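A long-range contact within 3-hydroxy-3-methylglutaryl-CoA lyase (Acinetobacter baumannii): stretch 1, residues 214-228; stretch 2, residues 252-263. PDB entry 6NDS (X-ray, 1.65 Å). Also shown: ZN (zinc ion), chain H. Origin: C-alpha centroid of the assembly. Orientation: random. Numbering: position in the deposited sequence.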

ATOM      1  N   LEU A 214      -6.634  -9.567  13.194  1.00 16.59           N
ATOM      2  CA  LEU A 214      -6.271  -9.762  11.797  1.00 18.09           C
ATOM      3  C   LEU A 214      -4.782  -9.486  11.636  1.00 18.71           C
ATOM      4  O   LEU A 214      -4.278  -8.468  12.126  1.00 18.90           O
ATOM      5  CB  LEU A 214      -7.062  -8.836  10.867  1.00 16.19           C
ATOM      6  CG  LEU A 214      -8.465  -9.249  10.410  1.00 21.79           C
ATOM      7  CD1 LEU A 214      -8.446 -10.635   9.778  1.00 25.35           C
ATOM      8  CD2 LEU A 214      -9.452  -9.177  11.550  1.00 28.55           C
ATOM      9  N   HIS A 215      -4.093 -10.375  10.923  1.00 17.08           N
ATOM     10  CA  HIS A 215      -2.637 -10.322  10.747  1.00 15.66           C
ATOM     11  C   HIS A 215      -2.345 -10.347   9.243  1.00 18.86           C
ATOM     12  O   HIS A 215      -2.270 -11.416   8.634  1.00 18.31           O
ATOM     13  CB  HIS A 215      -2.042 -11.506  11.498  1.00 15.99           C
ATOM     14  CG  HIS A 215      -0.556 -11.673  11.364  1.00 18.80           C
ATOM     15  ND1 HIS A 215       0.301 -11.510  12.433  1.00 18.55           N
ATOM     16  CD2 HIS A 215       0.213 -12.083  10.323  1.00 19.11           C
ATOM     17  CE1 HIS A 215       1.538 -11.769  12.046  1.00 22.54           C
ATOM     18  NE2 HIS A 215       1.516 -12.115  10.768  1.00 21.17           N
ATOM     19  N   PHE A 216      -2.201  -9.172   8.629  1.00 15.50           N
ATOM     20  CA  PHE A 216      -2.004  -9.074   7.183  1.00 18.15           C
ATOM     21  C   PHE A 216      -0.537  -8.853   6.821  1.00 19.34           C
ATOM     22  O   PHE A 216       0.172  -8.071   7.457  1.00 18.53           O
ATOM     23  CB  PHE A 216      -2.842  -7.928   6.592  1.00 18.16           C
ATOM     24  CG  PHE A 216      -4.324  -8.143   6.666  1.00 19.10           C
ATOM     25  CD1 PHE A 216      -4.934  -9.142   5.915  1.00 19.96           C
ATOM     26  CD2 PHE A 216      -5.124  -7.306   7.430  1.00 18.42           C
ATOM     27  CE1 PHE A 216      -6.323  -9.328   5.966  1.00 21.21           C
ATOM     28  CE2 PHE A 216      -6.513  -7.476   7.470  1.00 20.34           C
ATOM     29  CZ  PHE A 216      -7.110  -8.494   6.741  1.00 21.35           C
ATOM     30  N   HIS A 217      -0.078  -9.550   5.793  1.00 22.07           N
ATOM     31  CA  HIS A 217       1.184  -9.199   5.161  1.00 21.30           C
ATOM     32  C   HIS A 217       0.892  -8.398   3.888  1.00 22.80           C
ATOM     33  O   HIS A 217      -0.217  -8.444   3.339  1.00 24.75           O
ATOM     34  CB  HIS A 217       2.015 -10.462   4.878  1.00 21.02           C
ATOM     35  CG  HIS A 217       2.608 -11.092   6.113  1.00 23.18           C
ATOM     36  ND1 HIS A 217       3.942 -10.955   6.450  1.00 21.89           N
ATOM     37  CD2 HIS A 217       2.057 -11.858   7.084  1.00 21.46           C
ATOM     38  CE1 HIS A 217       4.182 -11.607   7.573  1.00 25.46           C
ATOM     39  NE2 HIS A 217       3.051 -12.154   7.987  1.00 24.47           N
ATOM     40  N   ASN A 218       1.880  -7.610   3.450  1.00 19.29           N
ATOM     41  CA  ASN A 218       1.685  -6.631   2.381  1.00 17.71           C
ATOM     42  C   ASN A 218       2.270  -7.089   1.040  1.00 18.72           C
ATOM     43  O   ASN A 218       2.617  -6.256   0.186  1.00 19.97           O
ATOM     44  CB  ASN A 218       2.287  -5.284   2.783  1.00 20.28           C
ATOM     45  CG  ASN A 218       1.814  -4.147   1.888  1.00 21.77           C
ATOM     46  OD1 ASN A 218       0.634  -4.070   1.532  1.00 19.70           O
ATOM     47  ND2 ASN A 218       2.736  -3.267   1.508  1.00 22.72           N
ATOM     48  N   THR A 219       2.322  -8.406   0.821  1.00 18.15           N
ATOM     49  CA  THR A 219       3.072  -8.981  -0.294  1.00 18.92           C
ATOM     50  C   THR A 219       2.598  -8.458  -1.639  1.00 17.01           C
ATOM     51  O   THR A 219       3.411  -8.311  -2.561  1.00 19.69           O
ATOM     52  CB  THR A 219       2.947 -10.502  -0.236  1.00 22.61           C
ATOM     53  OG1 THR A 219       3.204 -10.917   1.109  1.00 23.99           O
ATOM     54  CG2 THR A 219       3.926 -11.180  -1.190  1.00 23.70           C
ATOM     55  N   ARG A 220       1.296  -8.197  -1.784  1.00 19.04           N
ATOM     56  CA  ARG A 220       0.780  -7.674  -3.042  1.00 16.29           C
ATOM     57  C   ARG A 220       0.210  -6.272  -2.884  1.00 18.03           C
ATOM     58  O   ARG A 220      -0.566  -5.812  -3.729  1.00 18.56           O
ATOM     59  CB  ARG A 220      -0.226  -8.657  -3.644  1.00 17.95           C
ATOM     60  CG  ARG A 220       0.565  -9.863  -4.200  1.00 22.52           C
ATOM     61  CD  ARG A 220      -0.221 -11.113  -4.401  1.00 32.44           C
ATOM     62  NE  ARG A 220       0.673 -12.213  -4.773  1.00 27.14           N
ATOM     63  CZ  ARG A 220       1.093 -13.164  -3.942  1.00 23.95           C
ATOM     64  NH1 ARG A 220       0.695 -13.177  -2.677  1.00 26.89           N
ATOM     65  NH2 ARG A 220       1.894 -14.117  -4.388  1.00 26.29           N
ATOM     66  N   GLY A 221       0.651  -5.557  -1.853  1.00 17.34           N
ATOM     67  CA  GLY A 221       0.335  -4.145  -1.733  1.00 15.86           C
ATOM     68  C   GLY A 221      -1.053  -3.835  -1.234  1.00 19.72           C
ATOM     69  O   GLY A 221      -1.462  -2.664  -1.289  1.00 19.05           O
ATOM     70  N   LEU A 222      -1.798  -4.835  -0.759  1.00 18.36           N
ATOM     71  CA  LEU A 222      -3.168  -4.627  -0.303  1.00 15.44           C
ATOM     72  C   LEU A 222      -3.306  -4.600   1.211  1.00 17.15           C
ATOM     73  O   LEU A 222      -4.437  -4.539   1.719  1.00 17.24           O
ATOM     74  CB  LEU A 222      -4.083  -5.711  -0.881  1.00 16.50           C
ATOM     75  CG  LEU A 222      -4.153  -5.675  -2.403  1.00 18.89           C
ATOM     76  CD1 LEU A 222      -5.069  -6.776  -2.888  1.00 21.10           C
ATOM     77  CD2 LEU A 222      -4.616  -4.311  -2.882  1.00 25.04           C
ATOM     78  N   GLY A 223      -2.196  -4.610   1.949  1.00 16.69           N
ATOM     79  CA  GLY A 223      -2.270  -4.699   3.390  1.00 15.66           C
ATOM     80  C   GLY A 223      -3.147  -3.660   4.066  1.00 18.96           C
ATOM     81  O   GLY A 223      -4.052  -4.019   4.827  1.00 18.00           O
ATOM     82  N   LEU A 224      -2.896  -2.369   3.820  1.00 17.68           N
ATOM     83  CA  LEU A 224      -3.698  -1.352   4.503  1.00 17.04           C
ATOM     84  C   LEU A 224      -5.123  -1.307   3.967  1.00 19.07           C
ATOM     85  O   LEU A 224      -6.051  -0.988   4.720  1.00 18.50           O
ATOM     86  CB  LEU A 224      -3.038   0.028   4.385  1.00 16.07           C
ATOM     87  CG  LEU A 224      -1.710   0.154   5.144  1.00 18.34           C
ATOM     88  CD1 LEU A 224      -1.181   1.562   4.952  1.00 18.60           C
ATOM     89  CD2 LEU A 224      -1.915  -0.156   6.624  1.00 20.27           C
ATOM     90  N   THR A 225      -5.316  -1.618   2.684  1.00 16.77           N
ATOM     91  CA  THR A 225      -6.671  -1.688   2.140  1.00 16.95           C
ATOM     92  C   THR A 225      -7.462  -2.802   2.820  1.00 20.01           C
ATOM     93  O   THR A 225      -8.653  -2.641   3.130  1.00 19.50           O
ATOM     94  CB  THR A 225      -6.612  -1.887   0.627  1.00 23.01           C
ATOM     95  OG1 THR A 225      -5.773  -0.862   0.064  1.00 24.83           O
ATOM     96  CG2 THR A 225      -7.982  -1.780   0.024  1.00 24.84           C
ATOM     97  N   ASN A 226      -6.796  -3.918   3.110  1.00 16.87           N
ATOM     98  CA  ASN A 226      -7.457  -5.012   3.816  1.00 16.77           C
ATOM     99  C   ASN A 226      -7.747  -4.656   5.270  1.00 14.66           C
ATOM    100  O   ASN A 226      -8.768  -5.092   5.822  1.00 18.27           O
ATOM    101  CB  ASN A 226      -6.598  -6.280   3.734  1.00 17.12           C
ATOM    102  CG  ASN A 226      -6.573  -6.885   2.353  1.00 15.50           C
ATOM    103  OD1 ASN A 226      -7.526  -6.748   1.571  1.00 18.29           O
ATOM    104  ND2 ASN A 226      -5.480  -7.609   2.031  1.00 18.90           N
ATOM    105  N   VAL A 227      -6.841  -3.923   5.934  1.00 16.00           N
ATOM    106  CA  VAL A 227      -7.125  -3.439   7.288  1.00 14.48           C
ATOM    107  C   VAL A 227      -8.396  -2.607   7.294  1.00 19.02           C
ATOM    108  O   VAL A 227      -9.282  -2.805   8.132  1.00 17.68           O
ATOM    109  CB  VAL A 227      -5.947  -2.617   7.844  1.00 16.10           C
ATOM    110  CG1 VAL A 227      -6.377  -1.893   9.141  1.00 16.93           C
ATOM    111  CG2 VAL A 227      -4.775  -3.528   8.107  1.00 18.19           C
ATOM    112  N   LEU A 228      -8.476  -1.622   6.399  1.00 17.80           N
ATOM    113  CA  LEU A 228      -9.633  -0.730   6.409  1.00 19.89           C
ATOM    114  C   LEU A 228     -10.912  -1.490   6.073  1.00 19.73           C
ATOM    115  O   LEU A 228     -11.972  -1.227   6.659  1.00 20.97           O
ATOM    116  CB  LEU A 228      -9.399   0.438   5.440  1.00 17.76           C
ATOM    117  CG  LEU A 228     -10.297   1.666   5.628  1.00 29.45           C
ATOM    118  CD1 LEU A 228     -10.203   2.186   7.052  1.00 27.61           C
ATOM    119  CD2 LEU A 228      -9.917   2.759   4.628  1.00 23.87           C
ATOM    120  N   PRO A 252       7.123 -19.672   0.873  1.00 56.08           N
ATOM    121  CA  PRO A 252       8.005 -19.134  -0.171  1.00 55.48           C
ATOM    122  C   PRO A 252       7.535 -17.774  -0.665  1.00 58.74           C
ATOM    123  O   PRO A 252       6.344 -17.552  -0.895  1.00 57.70           O
ATOM    124  CB  PRO A 252       7.927 -20.187  -1.285  1.00 58.22           C
ATOM    125  CG  PRO A 252       7.366 -21.410  -0.634  1.00 58.81           C
ATOM    126  CD  PRO A 252       6.458 -20.910   0.445  1.00 56.55           C
ATOM    127  N   GLY A 253       8.491 -16.861  -0.827  1.00 60.16           N
ATOM    128  CA  GLY A 253       8.174 -15.513  -1.254  1.00 56.37           C
ATOM    129  C   GLY A 253       7.453 -14.666  -0.233  1.00 58.34           C
ATOM    130  O   GLY A 253       6.932 -13.603  -0.587  1.00 48.74           O
ATOM    131  N   ALA A 254       7.389 -15.103   1.024  1.00 52.84           N
ATOM    132  CA  ALA A 254       6.777 -14.278   2.052  1.00 47.32           C
ATOM    133  C   ALA A 254       7.555 -12.977   2.208  1.00 44.50           C
ATOM    134  O   ALA A 254       8.758 -12.908   1.928  1.00 44.66           O
ATOM    135  CB  ALA A 254       6.719 -15.023   3.386  1.00 52.49           C
ATOM    136  N   SER A 255       6.853 -11.937   2.643  1.00 35.55           N
ATOM    137  CA  SER A 255       7.436 -10.608   2.746  1.00 42.54           C
ATOM    138  C   SER A 255       6.823  -9.916   3.960  1.00 34.13           C
ATOM    139  O   SER A 255       6.162 -10.544   4.795  1.00 29.48           O
ATOM    140  CB  SER A 255       7.235  -9.829   1.437  1.00 40.89           C
ATOM    141  OG  SER A 255       5.883  -9.433   1.295  1.00 42.73           O
ATOM    142  N   GLY A 256       7.016  -8.605   4.048  1.00 30.23           N
ATOM    143  CA  GLY A 256       6.822  -7.913   5.303  1.00 25.96           C
ATOM    144  C   GLY A 256       5.379  -7.880   5.767  1.00 23.14           C
ATOM    145  O   GLY A 256       4.425  -7.900   4.983  1.00 21.88           O
ATOM    146  N   ASN A 257       5.231  -7.842   7.079  1.00 18.96           N
ATOM    147  CA  ASN A 257       3.971  -7.459   7.685  1.00 19.35           C
ATOM    148  C   ASN A 257       3.589  -6.059   7.232  1.00 20.35           C
ATOM    149  O   ASN A 257       4.426  -5.277   6.758  1.00 20.31           O
ATOM    150  CB  ASN A 257       4.092  -7.448   9.207  1.00 19.98           C
ATOM    151  CG  ASN A 257       4.386  -8.807   9.770  1.00 21.24           C
ATOM    152  OD1 ASN A 257       5.529  -9.271   9.764  1.00 23.98           O
ATOM    153  ND2 ASN A 257       3.347  -9.459  10.280  1.00 19.88           N
ATOM    154  N   ILE A 258       2.323  -5.705   7.441  1.00 17.58           N
ATOM    155  CA  ILE A 258       1.992  -4.294   7.291  1.00 18.42           C
ATOM    156  C   ILE A 258       2.842  -3.477   8.255  1.00 19.99           C
ATOM    157  O   ILE A 258       3.155  -3.899   9.379  1.00 17.86           O
ATOM    158  CB  ILE A 258       0.495  -4.018   7.491  1.00 19.04           C
ATOM    159  CG1 ILE A 258       0.013  -4.522   8.839  1.00 20.75           C
ATOM    160  CG2 ILE A 258      -0.324  -4.634   6.345  1.00 19.68           C
ATOM    161  CD1 ILE A 258      -1.358  -3.946   9.227  1.00 26.34           C
ATOM    162  N   CYS A 259       3.247  -2.302   7.794  1.00 15.40           N
ATOM    163  CA  CYS A 259       4.138  -1.436   8.549  1.00 14.90           C
ATOM    164  C   CYS A 259       3.385  -0.697   9.654  1.00 14.87           C
ATOM    165  O   CYS A 259       2.413   0.013   9.383  1.00 16.70           O
ATOM    166  CB  CYS A 259       4.768  -0.446   7.578  1.00 16.81           C
ATOM    167  SG  CYS A 259       5.738   0.834   8.351  1.00 20.46           S
ATOM    168  N   THR A 260       3.860  -0.827  10.897  1.00 15.37           N
ATOM    169  CA  THR A 260       3.140  -0.246  12.031  1.00 14.48           C
ATOM    170  C   THR A 260       2.959   1.256  11.870  1.00 16.93           C
ATOM    171  O   THR A 260       1.861   1.778  12.077  1.00 16.34           O
ATOM    172  CB  THR A 260       3.870  -0.550  13.342  1.00 16.17           C
ATOM    173  OG1 THR A 260       4.120  -1.953  13.408  1.00 17.26           O
ATOM    174  CG2 THR A 260       2.996  -0.172  14.539  1.00 18.48           C
ATOM    175  N   GLU A 261       4.027   1.980  11.525  1.00 15.40           N
ATOM    176  CA  GLU A 261       3.863   3.430  11.471  1.00 15.89           C
ATOM    177  C   GLU A 261       3.013   3.853  10.270  1.00 18.33           C
ATOM    178  O   GLU A 261       2.318   4.871  10.341  1.00 17.29           O
ATOM    179  CB  GLU A 261       5.227   4.129  11.484  1.00 18.69           C
ATOM    180  CG  GLU A 261       6.150   3.783  10.338  1.00 19.65           C
ATOM    181  CD  GLU A 261       7.098   2.619  10.624  1.00 18.91           C
ATOM    182  OE1 GLU A 261       6.833   1.785  11.518  1.00 19.58           O
ATOM    183  OE2 GLU A 261       8.110   2.530   9.913  1.00 20.95           O
ATOM    184  N   ASP A 262       3.015   3.079   9.181  1.00 15.96           N
ATOM    185  CA  ASP A 262       2.099   3.382   8.085  1.00 15.31           C
ATOM    186  C   ASP A 262       0.648   3.120   8.497  1.00 17.48           C
ATOM    187  O   ASP A 262      -0.247   3.891   8.137  1.00 16.45           O
ATOM    188  CB  ASP A 262       2.466   2.571   6.830  1.00 17.90           C
ATOM    189  CG  ASP A 262       3.844   2.933   6.254  1.00 22.47           C
ATOM    190  OD1 ASP A 262       4.518   3.836   6.795  1.00 22.54           O
ATOM    191  OD2 ASP A 262       4.264   2.303   5.248  1.00 22.60           O
ATOM    192  N   LEU A 263       0.399   2.047   9.259  1.00 16.72           N
ATOM    193  CA  LEU A 263      -0.948   1.791   9.782  1.00 15.95           C
ATOM    194  C   LEU A 263      -1.400   2.894  10.732  1.00 17.14           C
ATOM    195  O   LEU A 263      -2.524   3.410  10.622  1.00 16.20           O
ATOM    196  CB  LEU A 263      -0.976   0.433  10.490  1.00 16.85           C
ATOM    197  CG  LEU A 263      -2.213   0.148  11.351  1.00 16.89           C
ATOM    198  CD1 LEU A 263      -3.461   0.104  10.484  1.00 18.36           C
ATOM    199  CD2 LEU A 263      -2.024  -1.180  12.109  1.00 17.72           C
TER
HETATM  200 ZN    ZN H 507       3.087 -13.317   9.854  1.00 25.69          ZN
HETATM  201  O   HOH W   1       0.799  -7.948  10.105  1.00 22.64           O
HETATM  202  O   HOH W   2       4.526 -12.393   3.166  1.00 45.38           O
HETATM  203  O   HOH W   3       4.801 -14.474   9.058  1.00 25.41           O

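A buried polar group is tolerated when its hydrogen-bonding capacity is spent, and the contact between residues 214-228 and 252-263 of this lyase illustrates how a backbone, a metal and a few waters can share that work. The segment that carries two of the zinc ligands, His215 and His217, meets the loop of the second stretch at a single beta bridge, His217 with Asn257, whose CA atoms lie 4.1 Å apart. Two backbone hydrogen bonds flank this pair: Ile258 N donates to Phe216 O at 3.2 Å, and Asn218 N donates to Gly256 O at 3.0 Å with a nearly straight angle of 170°.

His217 shows how an imidazole can be fully occupied. Its NE2 binds the zinc at 2.2 Å, which leaves ND1 to carry the proton, and ND1 donates to Ser255 O at 2.8 Å, an acceptor at the edge of the ring near its plane. The loop thus holds the ring by the nitrogen that the metal leaves free. His215 follows the same logic: NE2 binds zinc at 2.2 Å, and ND1 is hydrogen-bonded elsewhere in the structure. Proximity alone is a poor guide here. Asn257 ND2 lies 3.3 Å from His215 NE2, yet that nitrogen has its lone pair committed to the metal, so there is no hydrogen bond. The amide instead sits over one face of the His217 ring and donates to water 1, 3.0 Å from ND2. The same water donates to Phe216 O at 2.7 Å, so this carbonyl accepts from both Ile258 N and the water.

Farther along, Thr219 OG1 and Ser255 OG are hydrogen-bonded at 3.1 Å, with either able to donate. Water 2 adds a second link, lying 2.9 Å from Thr219 OG1 and accepting from Ser255 N across a very short 2.4 Å. Within the first stretch, the type I turn from Asn218 to Gly221 is closed by Gly221 N donating to Asn218 O at 2.9 Å, while Asn218 OD1 accepts from Gly223 N, also at 2.9 Å, as the helix begins.

Beyond this polar network the contact becomes apolar. Ile258 CG2 packs 3.5 Å from Gly223 CA, a space that a beta carbon on Gly223 would invade, and Ile258 CD1 lies 3.6 Å from Val227 CG2. Leu263 completes the packing, its CD1 3.8 Å from Val227 CG1 and its CB 4.0 Å from Leu224 CD2.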